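Local coordinates for protein heme oxygenase (mycobilin-producing) (Mycobacterium tuberculosis, PDB 6PLE) that degrades heme oxidatively to mycobilins with release of free iron, working as a homodimer and caught here with biliverdin bound, at residues K5-E10 with T85-L90; G38-R43 with F52-W57. The protein carries 1 engineered substitution. All blocks are in the same frame, centred on the assembly; numbering follows the deposited sequence.

Interaction 1 of 2, residues K5-E10 with T85-L90. With BLA (biliverdine IX alpha), chain D.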
loop_
_atom_site.group_PDB
_atom_site.type_symbol
_atom_site.label_atom_id
_atom_site.label_comp_id
_atom_site.label_asym_id
_atom_site.label_seq_id
_atom_site.Cartn_x
_atom_site.Cartn_y
_atom_site.Cartn_z
ATOM N N LYS A 5 -9.043 4.582 -15.021
ATOM C CA LYS A 5 -8.609 4.684 -13.640
ATOM C C LYS A 5 -7.745 5.920 -13.536
ATOM O O LYS A 5 -6.714 6.002 -14.203
ATOM C CB LYS A 5 -7.773 3.470 -13.220
ATOM C CG LYS A 5 -8.496 2.313 -12.557
ATOM C CD LYS A 5 -9.680 1.828 -13.343
ATOM C CE LYS A 5 -10.279 0.633 -12.648
ATOM N NZ LYS A 5 -11.767 0.635 -12.579
ATOM N N ILE A 6 -8.112 6.849 -12.659
ATOM C CA ILE A 6 -7.299 8.030 -12.428
ATOM C C ILE A 6 -6.709 7.936 -11.038
ATOM O O ILE A 6 -7.420 7.601 -10.082
ATOM C CB ILE A 6 -8.108 9.318 -12.610
ATOM C CG1 ILE A 6 -8.508 9.438 -14.089
ATOM C CG2 ILE A 6 -7.286 10.500 -12.121
ATOM C CD1 ILE A 6 -9.040 10.801 -14.461
ATOM N N ASN A 7 -5.411 8.214 -10.929
ATOM C CA ASN A 7 -4.688 8.142 -9.663
ATOM C C ASN A 7 -4.154 9.533 -9.342
ATOM O O ASN A 7 -3.224 10.020 -9.990
ATOM C CB ASN A 7 -3.568 7.090 -9.726
ATOM C CG ASN A 7 -2.676 7.087 -8.486
ATOM O OD1 ASN A 7 -2.941 7.770 -7.488
ATOM N ND2 ASN A 7 -1.598 6.306 -8.550
ATOM N N ALA A 8 -4.743 10.176 -8.345
ATOM C CA ALA A 8 -4.264 11.491 -7.931
ATOM C C ALA A 8 -3.114 11.295 -6.952
ATOM O O ALA A 8 -3.326 10.970 -5.787
ATOM C CB ALA A 8 -5.398 12.313 -7.333
ATOM N N ILE A 9 -1.883 11.452 -7.428
ATOM C CA ILE A 9 -0.703 11.235 -6.600
ATOM C C ILE A 9 -0.296 12.549 -5.945
ATOM O O ILE A 9 -0.226 13.586 -6.613
ATOM C CB ILE A 9 0.447 10.641 -7.431
ATOM C CG1 ILE A 9 0.058 9.260 -7.976
ATOM C CG2 ILE A 9 1.686 10.511 -6.591
ATOM C CD1 ILE A 9 1.235 8.461 -8.546
ATOM N N GLU A 10 -0.034 12.510 -4.636
ATOM C CA GLU A 10 0.422 13.675 -3.890
ATOM C C GLU A 10 1.932 13.614 -3.716
ATOM O O GLU A 10 2.474 12.580 -3.326
ATOM C CB GLU A 10 -0.259 13.775 -2.527
ATOM C CG GLU A 10 -1.784 13.653 -2.554
ATOM C CD GLU A 10 -2.390 13.344 -1.182
ATOM O OE1 GLU A 10 -3.572 12.939 -1.129
ATOM O OE2 GLU A 10 -1.689 13.498 -0.152
ATOM N N THR A 85 3.442 11.040 -1.296
ATOM C CA THR A 85 2.934 10.991 0.075
ATOM C C THR A 85 1.456 10.642 0.164
ATOM O O THR A 85 0.896 10.692 1.265
ATOM C CB THR A 85 3.162 12.316 0.807
ATOM O OG1 THR A 85 2.267 13.320 0.302
ATOM C CG2 THR A 85 4.570 12.783 0.633
ATOM N N GLY A 86 0.821 10.283 -0.950
ATOM C CA GLY A 86 -0.598 9.967 -0.956
ATOM C C GLY A 86 -1.044 9.559 -2.345
ATOM O O GLY A 86 -0.285 9.638 -3.318
ATOM N N ALA A 87 -2.297 9.100 -2.422
ATOM C CA ALA A 87 -2.892 8.701 -3.693
ATOM C C ALA A 87 -4.382 8.488 -3.489
ATOM O O ALA A 87 -4.840 8.238 -2.376
ATOM C CB ALA A 87 -2.248 7.424 -4.276
ATOM N N SER A 88 -5.133 8.603 -4.578
ATOM C CA SER A 88 -6.531 8.202 -4.593
ATOM C C SER A 88 -6.839 7.582 -5.944
ATOM O O SER A 88 -6.387 8.072 -6.986
ATOM C CB SER A 88 -7.484 9.379 -4.332
ATOM O OG SER A 88 -6.929 10.282 -3.397
ATOM N N LEU A 89 -7.619 6.517 -5.927
ATOM C CA LEU A 89 -8.002 5.840 -7.153
ATOM C C LEU A 89 -9.419 6.262 -7.476
ATOM O O LEU A 89 -10.369 5.840 -6.804
ATOM C CB LEU A 89 -7.903 4.327 -7.031
ATOM C CG LEU A 89 -7.999 3.611 -8.378
ATOM C CD1 LEU A 89 -6.620 3.572 -9.024
ATOM C CD2 LEU A 89 -8.563 2.206 -8.185
ATOM N N LEU A 90 -9.548 7.122 -8.477
ATOM C CA LEU A 90 -10.838 7.519 -9.005
ATOM C C LEU A 90 -11.134 6.623 -10.199
ATOM O O LEU A 90 -10.310 6.508 -11.107
ATOM C CB LEU A 90 -10.825 9.003 -9.403
ATOM C CG LEU A 90 -9.879 9.880 -8.548
ATOM C CD1 LEU A 90 -9.795 11.320 -9.031
ATOM C CD2 LEU A 90 -10.285 9.887 -7.082
HETATM C CHA BLA D . -3.684 1.289 -3.369
HETATM N NA BLA D . -1.528 0.586 -4.719
HETATM C C1A BLA D . -2.827 0.406 -4.326
HETATM C C2A BLA D . -3.296 -0.749 -4.912
HETATM C C3A BLA D . -2.309 -1.264 -5.667
HETATM C C4A BLA D . -1.216 -0.452 -5.549
HETATM C CMA BLA D . -2.365 -2.532 -6.520
HETATM C CAA BLA D . -4.704 -1.323 -4.768
HETATM C CBA BLA D . -5.509 -0.623 -5.877
HETATM C CGA BLA D . -6.915 -1.208 -6.005
HETATM O O1A BLA D . -7.896 -0.542 -5.576
HETATM O O2A BLA D . -7.086 -2.352 -6.519
HETATM C CHB BLA D . 0.109 -0.732 -6.300
HETATM N NB BLA D . 1.447 1.092 -5.119
HETATM C C1B BLA D . 1.090 0.158 -6.267
HETATM C C2B BLA D . 2.089 0.431 -7.329
HETATM C C3B BLA D . 2.993 1.444 -6.916
HETATM C C4B BLA D . 2.664 1.924 -5.541
HETATM C CMB BLA D . 2.134 -0.272 -8.678
HETATM O OB BLA D . 3.200 2.775 -4.906
HETATM C CAB BLA D . 4.131 1.975 -7.784
HETATM C CBB BLA D . 5.011 2.766 -7.208
HETATM N NC BLA D . 1.110 2.708 -2.103
HETATM C C1C BLA D . 2.631 2.545 -2.023
HETATM C C2C BLA D . 3.157 3.860 -1.557
HETATM C C3C BLA D . 2.104 4.790 -1.357
HETATM C C4C BLA D . 0.800 4.148 -1.667
HETATM C CMC BLA D . 4.641 4.138 -1.350
HETATM O OC BLA D . 3.249 1.564 -2.287
HETATM C CAC BLA D . 2.169 6.244 -0.875
HETATM C CBC BLA D . 2.762 7.206 -1.538
HETATM C CHD BLA D . -0.370 4.768 -1.573
HETATM N ND BLA D . -1.728 2.746 -2.646
HETATM C C1D BLA D . -1.667 4.026 -1.914
HETATM C C2D BLA D . -3.039 4.511 -1.578
HETATM C C3D BLA D . -3.990 3.501 -2.089
HETATM C C4D BLA D . -3.186 2.376 -2.762
HETATM C CMD BLA D . -3.346 5.809 -0.821
HETATM C CAD BLA D . -5.528 3.531 -2.001
HETATM C CBD BLA D . -6.035 4.438 -3.130
HETATM C CGD BLA D . -7.551 4.634 -3.140
HETATM O O1D BLA D . -8.342 3.692 -3.362
HETATM O O2D BLA D . -8.026 5.775 -2.941
#

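Interaction 2 of 2, residues G38-R43 with F52-W57. With BLA (biliverdine IX alpha), chain C.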
loop_
_atom_site.group_PDB
_atom_site.type_symbol
_atom_site.label_atom_id
_atom_site.label_comp_id
_atom_site.label_asym_id
_atom_site.label_seq_id
_atom_site.Cartn_x
_atom_site.Cartn_y
_atom_site.Cartn_z
ATOM N N GLY A 38 -2.632 1.902 -22.285
ATOM C CA GLY A 38 -1.720 3.015 -22.083
ATOM C C GLY A 38 -2.171 4.112 -21.133
ATOM O O GLY A 38 -3.371 4.377 -20.957
ATOM N N PHE A 39 -1.200 4.791 -20.533
ATOM C CA PHE A 39 -1.505 5.817 -19.567
ATOM C C PHE A 39 -0.894 7.157 -19.963
ATOM O O PHE A 39 0.056 7.226 -20.742
ATOM C CB PHE A 39 -1.055 5.388 -18.159
ATOM C CG PHE A 39 0.440 5.415 -17.912
ATOM C CD1 PHE A 39 1.136 6.613 -17.794
ATOM C CD2 PHE A 39 1.132 4.228 -17.679
ATOM C CE1 PHE A 39 2.502 6.628 -17.525
ATOM C CE2 PHE A 39 2.505 4.235 -17.402
ATOM C CZ PHE A 39 3.185 5.445 -17.321
ATOM N N GLN A 40 -1.460 8.231 -19.409
ATOM C CA GLN A 40 -0.812 9.530 -19.384
ATOM C C GLN A 40 -0.455 9.902 -17.954
ATOM O O GLN A 40 -1.207 9.616 -17.014
ATOM C CB GLN A 40 -1.699 10.612 -19.977
ATOM C CG GLN A 40 -2.690 10.144 -20.978
ATOM C CD GLN A 40 -3.722 11.223 -21.283
ATOM O OE1 GLN A 40 -3.515 12.093 -22.153
ATOM N NE2 GLN A 40 -4.847 11.171 -20.566
ATOM N N LEU A 41 0.705 10.519 -17.805
ATOM C CA LEU A 41 1.120 11.158 -16.568
ATOM C C LEU A 41 0.971 12.662 -16.761
ATOM O O LEU A 41 1.621 13.242 -17.637
ATOM C CB LEU A 41 2.563 10.794 -16.226
ATOM C CG LEU A 41 3.100 11.506 -15.000
ATOM C CD1 LEU A 41 2.386 11.021 -13.744
ATOM C CD2 LEU A 41 4.584 11.354 -14.882
ATOM N N LEU A 42 0.118 13.291 -15.954
ATOM C CA LEU A 42 -0.221 14.698 -16.113
ATOM C C LEU A 42 0.400 15.488 -14.966
ATOM O O LEU A 42 0.132 15.202 -13.797
ATOM C CB LEU A 42 -1.738 14.882 -16.154
ATOM C CG LEU A 42 -2.523 14.097 -17.217
ATOM C CD1 LEU A 42 -4.025 14.311 -17.060
ATOM C CD2 LEU A 42 -2.085 14.455 -18.626
ATOM N N ARG A 43 1.256 16.474 -15.309
ATOM C CA ARG A 43 1.814 17.413 -14.359
ATOM C C ARG A 43 0.848 18.573 -14.141
ATOM O O ARG A 43 0.411 19.200 -15.115
ATOM C CB ARG A 43 3.132 17.961 -14.844
ATOM C CG ARG A 43 3.615 19.099 -13.968
ATOM C CD ARG A 43 5.014 19.541 -14.354
ATOM N NE ARG A 43 5.296 19.349 -15.775
ATOM C CZ ARG A 43 4.968 20.214 -16.735
ATOM N NH1 ARG A 43 4.328 21.353 -16.434
ATOM N NH2 ARG A 43 5.289 19.939 -18.000
ATOM N N PHE A 52 -1.704 13.521 -11.949
ATOM C CA PHE A 52 -2.740 12.576 -12.327
ATOM C C PHE A 52 -2.110 11.517 -13.205
ATOM O O PHE A 52 -1.302 11.841 -14.075
ATOM C CB PHE A 52 -3.899 13.259 -13.031
ATOM C CG PHE A 52 -4.877 13.883 -12.086
ATOM C CD1 PHE A 52 -4.441 14.416 -10.882
ATOM C CD2 PHE A 52 -6.227 13.944 -12.395
ATOM C CE1 PHE A 52 -5.322 14.996 -10.007
ATOM C CE2 PHE A 52 -7.118 14.529 -11.519
ATOM C CZ PHE A 52 -6.666 15.057 -10.324
ATOM N N VAL A 53 -2.431 10.260 -12.920
ATOM C CA VAL A 53 -2.136 9.134 -13.792
ATOM C C VAL A 53 -3.454 8.707 -14.390
ATOM O O VAL A 53 -4.294 8.138 -13.688
ATOM C CB VAL A 53 -1.497 7.950 -13.052
ATOM C CG1 VAL A 53 -0.903 6.975 -14.080
ATOM C CG2 VAL A 53 -0.458 8.393 -12.022
ATOM N N VAL A 54 -3.629 8.929 -15.685
ATOM C CA VAL A 54 -4.848 8.535 -16.383
ATOM C C VAL A 54 -4.536 7.292 -17.198
ATOM O O VAL A 54 -3.656 7.324 -18.062
ATOM C CB VAL A 54 -5.373 9.661 -17.284
ATOM C CG1 VAL A 54 -6.700 9.299 -17.822
ATOM C CG2 VAL A 54 -5.425 10.981 -16.516
ATOM N N THR A 55 -5.241 6.197 -16.912
ATOM C CA THR A 55 -5.034 4.902 -17.557
ATOM C C THR A 55 -6.355 4.424 -18.138
ATOM O O THR A 55 -7.383 4.503 -17.468
ATOM C CB THR A 55 -4.506 3.852 -16.555
ATOM O OG1 THR A 55 -5.585 3.365 -15.742
ATOM C CG2 THR A 55 -3.470 4.450 -15.634
ATOM N N HIS A 56 -6.344 3.936 -19.377
ATOM C CA HIS A 56 -7.529 3.316 -19.963
ATOM C C HIS A 56 -7.340 1.803 -20.003
ATOM O O HIS A 56 -6.210 1.308 -20.002
ATOM C CB HIS A 56 -7.817 3.853 -21.373
ATOM C CG HIS A 56 -7.861 5.350 -21.456
ATOM N ND1 HIS A 56 -6.772 6.149 -21.162
ATOM C CD2 HIS A 56 -8.863 6.193 -21.802
ATOM C CE1 HIS A 56 -7.099 7.418 -21.321
ATOM N NE2 HIS A 56 -8.364 7.473 -21.703
ATOM N N TRP A 57 -8.459 1.075 -19.987
ATOM C CA TRP A 57 -8.447 -0.380 -19.977
ATOM C C TRP A 57 -9.703 -0.884 -20.664
ATOM O O TRP A 57 -10.735 -0.211 -20.670
ATOM C CB TRP A 57 -8.379 -0.967 -18.568
ATOM C CG TRP A 57 -7.377 -0.349 -17.677
ATOM C CD1 TRP A 57 -7.485 0.848 -17.025
ATOM C CD2 TRP A 57 -6.116 -0.897 -17.298
ATOM N NE1 TRP A 57 -6.361 1.083 -16.269
ATOM C CE2 TRP A 57 -5.502 0.030 -16.422
ATOM C CE3 TRP A 57 -5.433 -2.076 -17.619
ATOM C CZ2 TRP A 57 -4.245 -0.185 -15.878
ATOM C CZ3 TRP A 57 -4.193 -2.293 -17.054
ATOM C CH2 TRP A 57 -3.614 -1.364 -16.191
HETATM C CHA BLA C . 4.536 5.529 -9.192
HETATM N NA BLA C . 3.337 4.159 -11.011
HETATM C C1A BLA C . 4.432 4.767 -10.521
HETATM C C2A BLA C . 5.457 4.623 -11.396
HETATM C C3A BLA C . 4.982 3.905 -12.454
HETATM C C4A BLA C . 3.650 3.615 -12.203
HETATM C CMA BLA C . 5.774 3.511 -13.695
HETATM C CAA BLA C . 6.836 5.223 -11.108
HETATM C CBA BLA C . 7.738 4.210 -10.380
HETATM C CGA BLA C . 7.779 4.473 -8.871
HETATM O O1A BLA C . 8.085 5.593 -8.384
HETATM O O2A BLA C . 7.516 3.535 -8.089
HETATM C CHB BLA C . 2.602 2.842 -13.049
HETATM N NB BLA C . 0.793 3.961 -11.602
HETATM C C1B BLA C . 1.306 3.054 -12.744
HETATM C C2B BLA C . 0.071 2.500 -13.386
HETATM C C3B BLA C . -1.081 3.007 -12.714
HETATM C C4B BLA C . -0.722 3.919 -11.589
HETATM C CMB BLA C . 0.028 1.534 -14.584
HETATM O OB BLA C . -1.437 4.482 -10.839
HETATM C CAB BLA C . -2.522 2.676 -13.064
HETATM C CBB BLA C . -2.995 1.474 -12.800
HETATM N NC BLA C . 0.319 2.467 -8.818
HETATM C C1C BLA C . -0.780 1.543 -9.383
HETATM C C2C BLA C . -1.973 1.709 -8.501
HETATM C C3C BLA C . -1.687 2.650 -7.466
HETATM C C4C BLA C . -0.287 3.156 -7.584
HETATM C CMC BLA C . -3.297 0.968 -8.703
HETATM O OC BLA C . -0.690 0.837 -10.329
HETATM C CAC BLA C . -2.606 3.132 -6.335
HETATM C CBC BLA C . -3.738 3.742 -6.576
HETATM C CHD BLA C . 0.242 4.060 -6.769
HETATM N ND BLA C . 2.311 4.538 -8.376
HETATM C C1D BLA C . 1.565 4.755 -7.120
HETATM C C2D BLA C . 2.302 5.707 -6.236
HETATM C C3D BLA C . 3.515 6.100 -6.972
HETATM C C4D BLA C . 3.551 5.392 -8.299
HETATM C CMD BLA C . 1.877 6.195 -4.840
HETATM C CAD BLA C . 4.643 7.022 -6.539
HETATM C CBD BLA C . 5.771 6.050 -6.174
HETATM C CGD BLA C . 6.931 6.785 -5.519
HETATM O O1D BLA C . 6.733 7.456 -4.479
HETATM O O2D BLA C . 8.081 6.707 -6.022
#

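Interaction 1 of 2, residues K5-E10 with T85-L90
I6 and L90 exchange both of their backbone hydrogen bonds, I6 N to L90 O at 2.7 Å and L90 N to I6 O at the same length, and N7 and L89 follow as a non-hydrogen-bonded antiparallel pair. The ladder continues with A8 N to S88 O (3.0 Å) and a weak return bond, while T85 N to E10 O (2.7 Å) ties the far end. I6 CG2 meets L90 CD1 at 4.1 Å where the two side chains slant past one another. On the other face, N7 holds CG anti to its backbone N (chi1 173°), which brings OD1 to 3.3 Å from A87 CB and leaves ND2 to bond a biliverdin carbonyl. L89 is turned similarly (chi1 -167°), and its CD1 rests against the aliphatic CG of K5, whose bent chain carries NZ on to salt bridges with D60 and E91. The extended E10 side chain reaches across to G86, with CD 3.8 Å from G86 CA. L89 N points outward from the pair and donates to propionate oxygen O2D of the chain D biliverdin (3.1 Å). Strand 89-93 is the outermost on this side of the sheet, and residues 85-88 leading into it also border pigment. The other edge of strand 3-9 pairs with strand 51-57, where I6 and A8 pack on F52 and N7 on V53, while helix 60-71 sets F63 against K5 and L89.

Interaction 2 of 2, residues G38-R43 with F52-W57
V54 O takes the shortest bond between the strands, from Q40 N at 2.7 Å and in the plane of the carbonyl, and F39 CA approaches the same oxygen as a CA-H...O contact at 3.0 Å. V54 N returns a bond to Q40 O, and L42 with F52 forms the next hydrogen-bonded pair, so the hairpin is in regular antiparallel register; at its other end H56 N to G38 O is weak. The side chains divide cleanly. On one face Q40 and V54 run side by side, the amide NE2 lying 3.7 Å from V54 CB and also near the edge of the H56 ring; L42 reaches across to V54, CD1 to CG2 at 3.7 Å, and meets F52 CB. F39, L41, V53 and T55 occupy the other face. F39 CB lies 3.6 Å from T55 CG2; with CG between the backbone N and the carbonyl carbon (chi1 74°), the ring comes oblique to V53 CG1. T55 adopts the same kind of rotation (chi1 78°): OG1 bonds to K5 O in the adjoining strand, and CG2 is left to press on vinyl carbon CAB of the chain C biliverdin at 3.3 Å. V53 CG1 touches ring carbon C4B at 3.9 Å, and the edge of W57 meets the vinyl end, CZ2 to CBB. The hairpin therefore meets the tetrapyrrole with carbon: the T55 hydroxyl is engaged by K5 O and by W57 NE1, the latter modelled very short, and grip here comes from shape and dispersion, while the polar anchors, among them N7 and W66, lie outside this pair of strands.

In the fold
Interactions 1 and 2 belong to one four-stranded antiparallel sheet, with 38-43 and 52-57 nested in the loop that 5-10 and 85-90 close. Strands 3-9 and 51-57 join them: probable hydrogen bonds run from K5 N to T55 O and from N7 N to V53 O, each 3.0 Å, and on the face turned away from N7 and V53 the F52 ring packs on I6, CD2 to CG2 3.6 Å. The two centres lie about 11 Å apart. Both line the biliverdin pocket; the sheet is that of the dimeric alpha-beta barrel clan. Interaction 1 meets three biliverdins: chain D, one more touching T85, and, through N7, chain C, whose ring B lies on V53 and vinyl group on T55.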